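Local coordinates for lysine specific cysteine protease (Porphyromonas gingivalis, PDB 3M1H), which cleaves proteins after lysine and may act as a secreted virulence factor; this chain is its K3 cleaved adhesin domain, a calcium-binding beta jelly roll, at residues E4-D9 against P71-P76; G79-W84 against D171-T176; A16-I21 against N66-P71; N12-S17 against W30-P35. All coordinates share one frame; numbering follows the deposited sequence.

Interaction 1: residues E4-D9 against P71-P76. With NA (sodium ion), chain G; CA (calcium ion), chain F.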
loop_
_atom_site.group_PDB
_atom_site.type_symbol
_atom_site.label_atom_id
_atom_site.label_comp_id
_atom_site.label_asym_id
_atom_site.label_seq_id
_atom_site.Cartn_x
_atom_site.Cartn_y
_atom_site.Cartn_z
ATOM N N GLU A 4 12.453 -14.668 -9.262
ATOM C CA GLU A 4 11.919 -13.633 -8.392
ATOM C C GLU A 4 13.065 -12.762 -7.965
ATOM O O GLU A 4 14.116 -13.251 -7.559
ATOM C CB GLU A 4 11.242 -14.217 -7.153
ATOM C CG GLU A 4 10.024 -15.042 -7.440
ATOM C CD GLU A 4 9.284 -15.472 -6.186
ATOM O OE1 GLU A 4 9.797 -15.279 -5.054
ATOM O OE2 GLU A 4 8.171 -15.998 -6.368
ATOM N N VAL A 5 12.873 -11.461 -8.075
ATOM C CA VAL A 5 13.853 -10.497 -7.594
ATOM C C VAL A 5 13.403 -9.810 -6.308
ATOM O O VAL A 5 14.231 -9.220 -5.626
ATOM C CB VAL A 5 14.177 -9.424 -8.665
ATOM C CG1 VAL A 5 14.727 -10.110 -9.933
ATOM C CG2 VAL A 5 12.957 -8.560 -8.972
ATOM N N LEU A 6 12.111 -9.909 -5.973
ATOM C CA LEU A 6 11.591 -9.359 -4.728
ATOM C C LEU A 6 10.437 -10.240 -4.275
ATOM O O LEU A 6 9.647 -10.680 -5.077
ATOM C CB LEU A 6 11.107 -7.904 -4.917
ATOM C CG LEU A 6 10.922 -7.016 -3.687
ATOM C CD1 LEU A 6 12.271 -6.769 -3.013
ATOM C CD2 LEU A 6 10.230 -5.687 -4.047
ATOM N N ASN A 7 10.362 -10.513 -2.979
ATOM C CA ASN A 7 9.277 -11.301 -2.411
ATOM C C ASN A 7 9.198 -10.894 -0.959
ATOM O O ASN A 7 9.989 -11.334 -0.120
ATOM C CB ASN A 7 9.493 -12.805 -2.571
ATOM C CG ASN A 7 8.291 -13.611 -2.093
ATOM O OD1 ASN A 7 7.597 -13.211 -1.163
ATOM N ND2 ASN A 7 8.038 -14.741 -2.740
ATOM N N GLU A 8 8.256 -10.006 -0.675
ATOM C CA GLU A 8 8.140 -9.413 0.643
ATOM C C GLU A 8 6.786 -9.702 1.292
ATOM O O GLU A 8 5.705 -9.302 0.778
ATOM C CB GLU A 8 8.350 -7.906 0.562
ATOM C CG GLU A 8 8.399 -7.247 1.925
ATOM C CD GLU A 8 9.359 -7.976 2.864
ATOM O OE1 GLU A 8 10.521 -8.174 2.460
ATOM O OE2 GLU A 8 8.930 -8.330 3.975
ATOM N N ASP A 9 6.856 -10.346 2.455
ATOM C CA ASP A 9 5.676 -10.757 3.210
ATOM C C ASP A 9 5.396 -9.849 4.406
ATOM O O ASP A 9 4.421 -10.058 5.109
ATOM C CB ASP A 9 5.749 -12.246 3.651
ATOM C CG ASP A 9 6.963 -12.563 4.505
ATOM O OD1 ASP A 9 7.561 -11.643 5.113
ATOM O OD2 ASP A 9 7.289 -13.791 4.555
ATOM N N PRO A 71 13.103 -1.529 -2.581
ATOM C CA PRO A 71 14.506 -1.301 -2.827
ATOM C C PRO A 71 14.801 -1.250 -4.340
ATOM O O PRO A 71 13.910 -1.516 -5.148
ATOM C CB PRO A 71 15.161 -2.560 -2.233
ATOM C CG PRO A 71 14.093 -3.365 -1.599
ATOM C CD PRO A 71 12.815 -2.909 -2.190
ATOM N N GLU A 72 16.033 -0.883 -4.694
ATOM C CA GLU A 72 16.429 -0.765 -6.082
ATOM C C GLU A 72 16.386 -2.136 -6.738
ATOM O O GLU A 72 16.873 -3.116 -6.167
ATOM C CB GLU A 72 17.821 -0.144 -6.194
ATOM C CG GLU A 72 18.209 0.157 -7.636
ATOM C CD GLU A 72 19.639 0.634 -7.800
ATOM O OE1 GLU A 72 20.111 0.649 -8.947
ATOM O OE2 GLU A 72 20.277 1.009 -6.808
ATOM N N LEU A 73 15.788 -2.180 -7.930
ATOM C CA LEU A 73 15.513 -3.388 -8.691
ATOM C C LEU A 73 16.414 -3.399 -9.932
ATOM O O LEU A 73 16.799 -2.331 -10.438
ATOM C CB LEU A 73 14.052 -3.409 -9.108
ATOM C CG LEU A 73 12.965 -3.295 -8.025
ATOM C CD1 LEU A 73 11.581 -3.040 -8.631
ATOM C CD2 LEU A 73 12.946 -4.521 -7.136
ATOM N N SER A 74 16.740 -4.600 -10.422
ATOM C CA SER A 74 17.379 -4.736 -11.724
ATOM C C SER A 74 16.428 -5.507 -12.628
ATOM O O SER A 74 16.232 -6.714 -12.454
ATOM C CB SER A 74 18.726 -5.458 -11.601
ATOM O OG SER A 74 19.300 -5.588 -12.905
ATOM N N LEU A 75 15.811 -4.801 -13.569
ATOM C CA LEU A 75 14.864 -5.373 -14.500
ATOM C C LEU A 75 15.211 -4.946 -15.937
ATOM O O LEU A 75 14.424 -4.242 -16.611
ATOM C CB LEU A 75 13.440 -4.958 -14.134
ATOM C CG LEU A 75 12.985 -5.415 -12.739
ATOM C CD1 LEU A 75 11.693 -4.731 -12.307
ATOM C CD2 LEU A 75 12.850 -6.950 -12.696
ATOM N N PRO A 76 16.379 -5.373 -16.406
ATOM C CA PRO A 76 16.870 -4.904 -17.705
ATOM C C PRO A 76 15.969 -5.257 -18.881
ATOM O O PRO A 76 15.956 -4.519 -19.884
ATOM C CB PRO A 76 18.243 -5.558 -17.817
ATOM C CG PRO A 76 18.209 -6.702 -16.948
ATOM C CD PRO A 76 17.324 -6.315 -15.790
HETATM NA NA NA G . 10.774 -12.645 1.690
HETATM CA CA CA F . 2.196 -10.846 5.507
HETATM O O HOH W 1 8.349 -13.295 1.381
HETATM O O HOH W 2 9.876 -14.048 3.470
HETATM O O HOH W 3 9.844 -11.238 3.000
HETATM O O HOH W 4 2.532 -12.734 4.105
HETATM O O HOH W 5 10.795 -14.659 0.336
#
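Val5 and Leu6 turn their side chains together onto Pro71, Leu73 and Leu75. This joins the first strand of the jelly roll to the link that runs from strand 65-69 of one sheet to strand 79-87 of the other. Both residues face Ile175 on the neighbouring strand, which makes a classic beta bulge. The bulge is consistent with two successive side chains reaching the same loop.

Leu6 lies obliquely across Pro71, Val5 likewise across Leu75. Leu6 has CG anti to its backbone N (chi1 -162°). Its two methyls part: CD1 meets Pro71 CD at 4.0 Å, and CD2 meets Leu73 CD2 at 4.3 Å. Val5 uses one branch, with CG2 against Leu75 CD2 at 4.1 Å and somewhat farther from Leu73 CD2. Leu73 and Leu75 set off past the strand rather than at it, but their methyl ends bend back to it. The contact is purely apolar, with no hydrogen bond across it. Strand 4-8 is instead held by backbone bonds to Ile175 and Val173, and the loop by bonds to Lys153 and Gly151.

The polar groups of 4-9 serve other partners. Asp9 O binds a calcium ion, and Asn7 O binds a sodium ion at 2.4 Å. Asn7 OD1 accepts a bond from a water that also binds this sodium. Asn7 ND2 donates to Glu4 OE1 at 3.0 Å, on the syn side of the carboxylate, nearly straight at 170°.

Interaction 2: residues G79-W84 against D171-T176. With CA (calcium ion), chain F.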
loop_
_atom_site.group_PDB
_atom_site.type_symbol
_atom_site.label_atom_id
_atom_site.label_comp_id
_atom_site.label_asym_id
_atom_site.label_seq_id
_atom_site.Cartn_x
_atom_site.Cartn_y
_atom_site.Cartn_z
ATOM N N GLY A 79 9.706 -6.871 -16.108
ATOM C CA GLY A 79 9.227 -7.822 -15.116
ATOM C C GLY A 79 7.754 -7.704 -14.812
ATOM O O GLY A 79 7.005 -6.960 -15.460
ATOM N N THR A 80 7.313 -8.475 -13.804
ATOM C CA THR A 80 5.906 -8.553 -13.422
ATOM C C THR A 80 5.802 -8.419 -11.904
ATOM O O THR A 80 6.502 -9.148 -11.166
ATOM C CB THR A 80 5.230 -9.871 -13.835
ATOM O OG1 THR A 80 5.466 -10.076 -15.241
ATOM C CG2 THR A 80 3.700 -9.839 -13.521
ATOM N N LEU A 81 4.943 -7.489 -11.498
ATOM C CA LEU A 81 4.601 -7.268 -10.102
ATOM C C LEU A 81 3.278 -7.934 -9.816
ATOM O O LEU A 81 2.296 -7.716 -10.553
ATOM C CB LEU A 81 4.473 -5.763 -9.818
ATOM C CG LEU A 81 3.823 -5.307 -8.515
ATOM C CD1 LEU A 81 4.704 -5.626 -7.328
ATOM C CD2 LEU A 81 3.494 -3.791 -8.529
ATOM N N THR A 82 3.213 -8.685 -8.713
ATOM C CA THR A 82 1.948 -9.067 -8.103
ATOM C C THR A 82 1.961 -8.705 -6.636
ATOM O O THR A 82 3.011 -8.656 -5.995
ATOM C CB THR A 82 1.617 -10.579 -8.225
ATOM O OG1 THR A 82 2.619 -11.345 -7.554
ATOM C CG2 THR A 82 1.591 -11.024 -9.675
ATOM N N PHE A 83 0.778 -8.405 -6.137
ATOM C CA PHE A 83 0.599 -8.027 -4.744
ATOM C C PHE A 83 -0.842 -8.231 -4.352
ATOM O O PHE A 83 -1.726 -8.362 -5.222
ATOM C CB PHE A 83 1.065 -6.584 -4.478
ATOM C CG PHE A 83 0.271 -5.514 -5.208
ATOM C CD1 PHE A 83 -0.842 -4.944 -4.632
ATOM C CD2 PHE A 83 0.635 -5.127 -6.488
ATOM C CE1 PHE A 83 -1.580 -3.955 -5.305
ATOM C CE2 PHE A 83 -0.100 -4.111 -7.156
ATOM C CZ PHE A 83 -1.193 -3.565 -6.573
ATOM N N TRP A 84 -1.085 -8.216 -3.045
ATOM C CA TRP A 84 -2.428 -8.340 -2.507
ATOM C C TRP A 84 -2.827 -7.073 -1.753
ATOM O O TRP A 84 -1.993 -6.466 -1.035
ATOM C CB TRP A 84 -2.524 -9.546 -1.596
ATOM C CG TRP A 84 -2.297 -10.869 -2.286
ATOM C CD1 TRP A 84 -1.107 -11.420 -2.657
ATOM C CD2 TRP A 84 -3.310 -11.802 -2.648
ATOM N NE1 TRP A 84 -1.327 -12.660 -3.246
ATOM C CE2 TRP A 84 -2.668 -12.915 -3.234
ATOM C CE3 TRP A 84 -4.697 -11.805 -2.530
ATOM C CZ2 TRP A 84 -3.387 -14.015 -3.696
ATOM C CZ3 TRP A 84 -5.407 -12.894 -3.009
ATOM C CH2 TRP A 84 -4.732 -13.984 -3.581
ATOM N N ASP A 171 0.033 -6.624 1.061
ATOM C CA ASP A 171 0.834 -7.779 1.532
ATOM C C ASP A 171 1.336 -8.553 0.322
ATOM O O ASP A 171 0.862 -8.406 -0.809
ATOM C CB ASP A 171 -0.011 -8.631 2.478
ATOM C CG ASP A 171 0.824 -9.495 3.490
ATOM O OD1 ASP A 171 2.048 -9.457 3.426
ATOM O OD2 ASP A 171 0.168 -10.142 4.362
ATOM N N ASP A 172 2.331 -9.412 0.575
ATOM C CA ASP A 172 2.777 -10.414 -0.397
ATOM C C ASP A 172 3.124 -9.789 -1.770
ATOM O O ASP A 172 2.570 -10.146 -2.810
ATOM C CB ASP A 172 1.758 -11.545 -0.479
ATOM C CG ASP A 172 1.739 -12.422 0.765
ATOM O OD1 ASP A 172 2.791 -12.525 1.442
ATOM O OD2 ASP A 172 0.706 -13.048 1.036
ATOM N N VAL A 173 4.061 -8.852 -1.731
ATOM C CA VAL A 173 4.578 -8.184 -2.929
ATOM C C VAL A 173 5.648 -9.055 -3.562
ATOM O O VAL A 173 6.654 -9.332 -2.936
ATOM C CB VAL A 173 5.165 -6.824 -2.564
ATOM C CG1 VAL A 173 5.781 -6.142 -3.805
ATOM C CG2 VAL A 173 4.106 -5.907 -1.928
ATOM N N VAL A 174 5.435 -9.465 -4.805
ATOM C CA VAL A 174 6.370 -10.327 -5.535
ATOM C C VAL A 174 6.681 -9.691 -6.901
ATOM O O VAL A 174 5.756 -9.252 -7.589
ATOM C CB VAL A 174 5.808 -11.737 -5.756
ATOM C CG1 VAL A 174 6.846 -12.615 -6.435
ATOM C CG2 VAL A 174 5.377 -12.389 -4.411
ATOM N N ILE A 175 7.962 -9.609 -7.259
ATOM C CA ILE A 175 8.415 -9.096 -8.564
ATOM C C ILE A 175 9.308 -10.163 -9.181
ATOM O O ILE A 175 10.258 -10.655 -8.550
ATOM C CB ILE A 175 9.158 -7.751 -8.462
ATOM C CG1 ILE A 175 8.233 -6.684 -7.849
ATOM C CG2 ILE A 175 9.691 -7.341 -9.872
ATOM C CD1 ILE A 175 8.854 -5.325 -7.683
ATOM N N THR A 176 8.955 -10.540 -10.406
ATOM C CA THR A 176 9.699 -11.528 -11.161
ATOM C C THR A 176 10.289 -10.834 -12.375
ATOM O O THR A 176 9.687 -9.913 -12.908
ATOM C CB THR A 176 8.787 -12.679 -11.630
ATOM O OG1 THR A 176 7.816 -12.178 -12.560
ATOM C CG2 THR A 176 8.060 -13.309 -10.449
HETATM CA CA CA F . 2.196 -10.846 5.507
HETATM O O HOH W 6 7.915 -11.426 -15.297
HETATM O O HOH W 7 1.777 -11.736 -4.971
HETATM O O HOH W 4 2.532 -12.734 4.105
#
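Thr82 O takes one hydrogen bond and one C-H...O contact from residues 171-176. Val174 N gives it a nearly straight hydrogen bond of 2.8 Å (176°), and Val173 CA makes the longer C-H...O contact. Thr82 N returns the bond to Val174 O. The same two-way exchange joins Thr80 with Thr176 and Trp84 with Asp171, in antiparallel hydrogen-bonded pairs. The register shifts by one between Thr82 and Trp84, which marks a beta bulge at Asp172. Asp172 has left-handed backbone angles, and with Val173 it forms a G1 bulge facing Glu8.

The two faces of the sheet differ. Toward the interior, Leu81 has CG anti to its backbone N (chi1 166°). Its CD1 touches Val173 CG1 and Ile175 CG1, both at 3.7 Å. Leu81 and Phe83 also pack on Val99 of the other sheet.

The opposite face is more polar. One water bridges Thr80 OG1 and Thr176 OG1, and Thr80 OG1 also bonds Gln147. A second water joins Thr82 OG1 at 2.7 Å to Asp172 O. Trp84 CD1 lies 3.6 Å from Asp172 CB, with the indole and carboxylate planes 82° apart. His44 stacks on the Trp84 ring and bonds Asp172 OD2.

Beside the bulge both carboxylate oxygens of Asp171 bind calcium, OD1 at 2.5 Å and OD2 at 2.4 Å. Asp171 OD1 also accepts from Asp172 N. Asp9, Glu11, Ser46 and Ile48 complete the protein ligands of this calcium site, which is built on a bulge within a jelly-roll strand pair.

Interaction 3: residues A16-I21 against N66-P71. With NA (sodium ion), chain I; CA (calcium ion), chain E.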
loop_
_atom_site.group_PDB
_atom_site.type_symbol
_atom_site.label_atom_id
_atom_site.label_comp_id
_atom_site.label_asym_id
_atom_site.label_seq_id
_atom_site.Cartn_x
_atom_site.Cartn_y
_atom_site.Cartn_z
ATOM N N ALA A 16 14.267 -2.370 6.197
ATOM C CA ALA A 16 15.114 -1.201 6.080
ATOM C C ALA A 16 15.493 -0.855 4.633
ATOM O O ALA A 16 15.766 0.312 4.352
ATOM C CB ALA A 16 16.395 -1.433 6.877
ATOM N N SER A 17 15.512 -1.846 3.736
ATOM C CA SER A 17 15.852 -1.671 2.318
ATOM C C SER A 17 14.738 -0.931 1.504
ATOM O O SER A 17 15.027 -0.388 0.433
ATOM C CB SER A 17 16.088 -3.048 1.684
ATOM O OG SER A 17 14.977 -3.904 1.885
ATOM N N TRP A 18 13.518 -0.951 2.038
ATOM C CA TRP A 18 12.416 -0.214 1.448
ATOM C C TRP A 18 12.429 1.233 1.978
ATOM O O TRP A 18 13.163 1.559 2.925
ATOM C CB TRP A 18 11.091 -0.888 1.808
ATOM C CG TRP A 18 10.811 -2.206 1.121
ATOM C CD1 TRP A 18 11.583 -3.346 1.111
ATOM C CD2 TRP A 18 9.638 -2.529 0.366
ATOM N NE1 TRP A 18 10.970 -4.329 0.423
ATOM C CE2 TRP A 18 9.777 -3.868 -0.068
ATOM C CE3 TRP A 18 8.502 -1.809 -0.002
ATOM C CZ2 TRP A 18 8.810 -4.526 -0.814
ATOM C CZ3 TRP A 18 7.546 -2.447 -0.756
ATOM C CH2 TRP A 18 7.697 -3.802 -1.163
ATOM N N LYS A 19 11.567 2.095 1.427
ATOM C CA LYS A 19 11.520 3.483 1.854
ATOM C C LYS A 19 10.086 3.949 1.941
ATOM O O LYS A 19 9.266 3.636 1.079
ATOM C CB LYS A 19 12.260 4.345 0.831
ATOM C CG LYS A 19 12.218 5.815 0.970
ATOM C CD LYS A 19 12.873 6.354 -0.334
ATOM C CE LYS A 19 12.994 7.821 -0.332
ATOM N NZ LYS A 19 13.870 8.339 -1.393
ATOM N N THR A 20 9.784 4.684 3.000
ATOM C CA THR A 20 8.517 5.391 3.120
ATOM C C THR A 20 8.739 6.856 2.752
ATOM O O THR A 20 9.759 7.455 3.079
ATOM C CB THR A 20 7.897 5.265 4.547
ATOM O OG1 THR A 20 8.801 5.764 5.550
ATOM C CG2 THR A 20 7.483 3.797 4.903
ATOM N N ILE A 21 7.736 7.430 2.088
ATOM C CA ILE A 21 7.735 8.868 1.796
ATOM C C ILE A 21 6.431 9.458 2.351
ATOM O O ILE A 21 5.339 9.043 1.957
ATOM C CB ILE A 21 7.847 9.181 0.298
ATOM C CG1 ILE A 21 9.091 8.544 -0.315
ATOM C CG2 ILE A 21 7.926 10.701 0.125
ATOM C CD1 ILE A 21 9.124 8.658 -1.831
ATOM N N ASN A 66 0.982 9.165 0.931
ATOM C CA ASN A 66 2.000 8.289 1.502
ATOM C C ASN A 66 2.499 7.314 0.460
ATOM O O ASN A 66 1.717 6.594 -0.147
ATOM C CB ASN A 66 1.417 7.487 2.660
ATOM C CG ASN A 66 0.917 8.326 3.806
ATOM O OD1 ASN A 66 1.300 9.499 3.979
ATOM N ND2 ASN A 66 0.047 7.726 4.620
ATOM N N TYR A 67 3.815 7.246 0.290
ATOM C CA TYR A 67 4.446 6.250 -0.604
ATOM C C TYR A 67 5.184 5.197 0.183
ATOM O O TYR A 67 5.768 5.463 1.238
ATOM C CB TYR A 67 5.461 6.867 -1.570
ATOM C CG TYR A 67 4.963 7.989 -2.455
ATOM C CD1 TYR A 67 4.927 7.827 -3.824
ATOM C CD2 TYR A 67 4.606 9.245 -1.942
ATOM C CE1 TYR A 67 4.527 8.873 -4.678
ATOM C CE2 TYR A 67 4.193 10.291 -2.798
ATOM C CZ TYR A 67 4.158 10.084 -4.161
ATOM O OH TYR A 67 3.781 11.078 -5.062
ATOM N N LEU A 68 5.138 4.004 -0.387
ATOM C CA LEU A 68 5.954 2.848 0.035
ATOM C C LEU A 68 6.732 2.407 -1.189
ATOM O O LEU A 68 6.134 1.997 -2.173
ATOM C CB LEU A 68 5.061 1.730 0.563
ATOM C CG LEU A 68 5.789 0.439 0.971
ATOM C CD1 LEU A 68 6.673 0.672 2.195
ATOM C CD2 LEU A 68 4.771 -0.690 1.249
ATOM N N VAL A 69 8.063 2.512 -1.119
ATOM C CA VAL A 69 8.955 2.307 -2.264
ATOM C C VAL A 69 9.834 1.070 -2.029
ATOM O O VAL A 69 10.368 0.869 -0.939
ATOM C CB VAL A 69 9.810 3.557 -2.536
ATOM C CG1 VAL A 69 10.553 3.372 -3.883
ATOM C CG2 VAL A 69 8.932 4.846 -2.551
ATOM N N THR A 70 9.930 0.232 -3.047
ATOM C CA THR A 70 10.778 -0.943 -3.004
ATOM C C THR A 70 12.249 -0.558 -2.927
ATOM O O THR A 70 12.637 0.568 -3.239
ATOM C CB THR A 70 10.595 -1.805 -4.286
ATOM O OG1 THR A 70 11.045 -1.082 -5.437
ATOM C CG2 THR A 70 9.140 -2.217 -4.476
ATOM N N PRO A 71 13.103 -1.529 -2.581
ATOM C CA PRO A 71 14.506 -1.301 -2.827
ATOM C C PRO A 71 14.801 -1.250 -4.340
ATOM O O PRO A 71 13.910 -1.516 -5.148
ATOM C CB PRO A 71 15.161 -2.560 -2.233
ATOM C CG PRO A 71 14.093 -3.365 -1.599
ATOM C CD PRO A 71 12.815 -2.909 -2.190
HETATM NA NA NA I . 14.551 2.549 4.531
HETATM CA CA CA E . 1.252 11.168 5.635
HETATM O O HOH W 8 -1.016 10.637 6.091
HETATM O O HOH W 9 12.696 1.416 5.643
HETATM O O HOH W 10 15.619 2.959 2.572
HETATM O O HOH W 11 15.032 2.382 6.730
HETATM O O HOH W 12 14.613 4.779 3.909
#
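Lys19 and Ile21 pair with Val69 and Tyr67 through four backbone hydrogen bonds, in short antiparallel strands whose axes come within 4.7 Å of each other at 164°. Thr20 and Leu68 form the non-hydrogen-bonded pair between them.

Trp18, just before its strand, carries much of the side-chain contact. One face of the indole receives two C-H groups. Pro71 CD sits 3.6 Å from the centroid of the five-membered ring, and Thr70 CA sits 4.0 Å from that of the six-membered ring. Leu68 CG comes to the edge, 3.7 Å from Trp18 CE3. Leu6, Val173 and an edge-to-face Phe10 also touch this indole, so it is packed within the sandwich. Beside it, Ser17 OG lies 3.6 Å from Pro71 CG.

On the other face of the sheet, Ile21 CB meets Tyr67 CB at 3.8 Å, and Ile21 CD1 reaches Val69 CG2. Lys19 NZ leads away to a hydrogen bond with Asn106 O and a salt bridge with Asp107.

Ions sit at both ends. Ala16 O and Trp18 O bind a sodium ion whose other ligands are four waters. Asn66 OD1 binds calcium at 2.4 Å, while Asn66 ND2 bonds Ser52 OG. Asp22, Asp24, Asp26 and Asn28 supply the remaining protein ligands. The arrangement is a strand pair at one edge of a jelly-roll sheet, within this chain, with a calcium-binding loop at its end.

Interaction 4: residues N12-S17 against W30-P35. With NA (sodium ion), chain I.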
loop_
_atom_site.group_PDB
_atom_site.type_symbol
_atom_site.label_atom_id
_atom_site.label_comp_id
_atom_site.label_asym_id
_atom_site.label_seq_id
_atom_site.Cartn_x
_atom_site.Cartn_y
_atom_site.Cartn_z
ATOM N N ASN A 12 8.606 -9.345 9.042
ATOM C CA ASN A 12 9.536 -8.584 9.872
ATOM C C ASN A 12 9.405 -7.072 9.799
ATOM O O ASN A 12 10.354 -6.322 10.063
ATOM C CB ASN A 12 10.956 -9.042 9.554
ATOM C CG ASN A 12 11.134 -10.504 9.870
ATOM O OD1 ASN A 12 10.953 -10.910 11.022
ATOM N ND2 ASN A 12 11.404 -11.304 8.862
ATOM N N GLY A 13 8.198 -6.610 9.485
ATOM C CA GLY A 13 7.955 -5.175 9.288
ATOM C C GLY A 13 8.350 -4.721 7.895
ATOM O O GLY A 13 8.673 -5.533 7.035
ATOM N N ILE A 14 8.291 -3.404 7.698
ATOM C CA ILE A 14 8.826 -2.787 6.498
ATOM C C ILE A 14 10.343 -2.947 6.573
ATOM O O ILE A 14 10.964 -2.418 7.499
ATOM C CB ILE A 14 8.486 -1.304 6.380
ATOM C CG1 ILE A 14 6.971 -1.079 6.350
ATOM C CG2 ILE A 14 9.130 -0.752 5.130
ATOM C CD1 ILE A 14 6.556 0.373 6.383
ATOM N N PRO A 15 10.936 -3.668 5.621
ATOM C CA PRO A 15 12.384 -3.834 5.696
ATOM C C PRO A 15 13.105 -2.491 5.552
ATOM O O PRO A 15 12.616 -1.570 4.868
ATOM C CB PRO A 15 12.681 -4.788 4.525
ATOM C CG PRO A 15 11.354 -5.427 4.188
ATOM C CD PRO A 15 10.381 -4.339 4.438
ATOM N N ALA A 16 14.267 -2.370 6.197
ATOM C CA ALA A 16 15.114 -1.201 6.080
ATOM C C ALA A 16 15.493 -0.855 4.633
ATOM O O ALA A 16 15.766 0.312 4.352
ATOM C CB ALA A 16 16.395 -1.433 6.877
ATOM N N SER A 17 15.512 -1.846 3.736
ATOM C CA SER A 17 15.852 -1.671 2.318
ATOM C C SER A 17 14.738 -0.931 1.504
ATOM O O SER A 17 15.027 -0.388 0.433
ATOM C CB SER A 17 16.088 -3.048 1.684
ATOM O OG SER A 17 14.977 -3.904 1.885
ATOM N N TRP A 30 2.778 4.721 5.592
ATOM C CA TRP A 30 2.579 3.289 5.522
ATOM C C TRP A 30 3.304 2.721 6.737
ATOM O O TRP A 30 4.425 3.124 7.070
ATOM C CB TRP A 30 3.189 2.718 4.262
ATOM C CG TRP A 30 2.433 2.966 2.995
ATOM C CD1 TRP A 30 2.631 3.973 2.126
ATOM C CD2 TRP A 30 1.373 2.155 2.445
ATOM N NE1 TRP A 30 1.761 3.874 1.054
ATOM C CE2 TRP A 30 0.984 2.757 1.225
ATOM C CE3 TRP A 30 0.728 0.986 2.867
ATOM C CZ2 TRP A 30 -0.009 2.219 0.429
ATOM C CZ3 TRP A 30 -0.270 0.454 2.075
ATOM C CH2 TRP A 30 -0.639 1.082 0.880
ATOM N N THR A 31 2.658 1.768 7.391
ATOM C CA THR A 31 3.155 1.214 8.634
ATOM C C THR A 31 2.622 -0.196 8.917
ATOM O O THR A 31 1.537 -0.571 8.504
ATOM C CB THR A 31 2.813 2.138 9.822
ATOM O OG1 THR A 31 3.326 1.583 11.032
ATOM C CG2 THR A 31 1.285 2.327 9.957
ATOM N N THR A 32 3.404 -0.988 9.640
ATOM C CA THR A 32 2.922 -2.264 10.164
ATOM C C THR A 32 2.482 -2.151 11.626
ATOM O O THR A 32 2.136 -3.172 12.262
ATOM C CB THR A 32 3.976 -3.393 10.039
ATOM O OG1 THR A 32 5.152 -3.062 10.786
ATOM C CG2 THR A 32 4.301 -3.666 8.571
ATOM N N THR A 33 2.493 -0.948 12.177
ATOM C CA THR A 33 2.028 -0.753 13.574
ATOM C C THR A 33 0.982 0.363 13.570
ATOM O O THR A 33 1.204 1.443 14.136
ATOM C CB THR A 33 3.192 -0.373 14.528
ATOM O OG1 THR A 33 3.884 0.782 14.025
ATOM C CG2 THR A 33 4.190 -1.546 14.658
ATOM N N PRO A 34 -0.167 0.157 12.885
ATOM C CA PRO A 34 -1.179 1.210 12.789
ATOM C C PRO A 34 -1.677 1.681 14.155
ATOM O O PRO A 34 -2.104 0.844 14.989
ATOM C CB PRO A 34 -2.337 0.533 12.034
ATOM C CG PRO A 34 -2.087 -0.918 12.201
ATOM C CD PRO A 34 -0.599 -1.071 12.186
ATOM N N PRO A 35 -1.634 2.990 14.401
ATOM C CA PRO A 35 -2.264 3.473 15.644
ATOM C C PRO A 35 -3.792 3.386 15.617
ATOM O O PRO A 35 -4.383 3.432 14.527
ATOM C CB PRO A 35 -1.836 4.942 15.711
ATOM C CG PRO A 35 -1.579 5.315 14.330
ATOM C CD PRO A 35 -1.027 4.100 13.652
HETATM NA NA NA I . 14.551 2.549 4.531
HETATM O O HOH W 13 7.507 -1.897 9.953
HETATM O O HOH W 9 12.696 1.416 5.643
HETATM O O HOH W 10 15.619 2.959 2.572
HETATM O O HOH W 11 15.032 2.382 6.730
HETATM O O HOH W 12 14.613 4.779 3.909
#
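The flat group that Ile14 meets is the peptide after Trp30, not the Trp30 indole. Ile14 CD1 comes from above that peptide plane, 3.5 Å from Trp30 O and 4.0 Å from Trp30 C. Ile14 CG1 is anti to the carbonyl carbon (chi1 -60°), and an extended chi2 of 174° carries CD1 out to the peptide. The indole itself leads away into the protein. It touches Leu68, Val50 and Ile168, and its edge nitrogen NE1 donates to Asn66 O.

Thr32 makes the second point of contact. Its OG1 lies 3.8 Å from Gly13 CA, and its CG2 is 4.1 Å from Ile14 N. Gly13 has a positive phi, which glycine readily adopts. No direct hydrogen bond crosses here. One water does the joining: it accepts from Ile14 N at 2.8 Å and is also hydrogen-bonded to Thr32 OG1 at 2.8 Å.

Each loop has polar features of its own. Thr31 OG1 accepts from Thr33 N at 2.9 Å (166°), which makes an ST turn. Ala16 O binds the sodium ion, and Pro15 O accepts a bond from one of the waters around that ion. Thr32 also packs on Ile48, whose carbonyl binds calcium together with Asp9 and Asp171. The whole is a small, water-bridged contact between two surface loops of the jelly roll, one leading into strand 19-22 and the other toward strand 50-53.

How the interactions relate
Interactions 2 and 3 are sheet pairings, one in each sheet of the sandwich, and backbone hydrogen bonds dominate both. Interactions 1 and 4 involve loops and have no direct hydrogen bond across them. The first is apolar; the second is bridged by water. Interactions 1, 2 and 3 are partly buried, and interaction 4 is a surface contact. Interactions 1 and 2 belong to one sheet, since Val5 and Glu8 bond the backbone of strand 167-177, and both reach the same calcium ion. Interaction 3 shares Pro71 with interaction 1 and, through Trp18, reaches across to its sheet. Interactions 3 and 4 share Ala16, Ser17 and the sodium site. Interactions 2 and 4 do not touch.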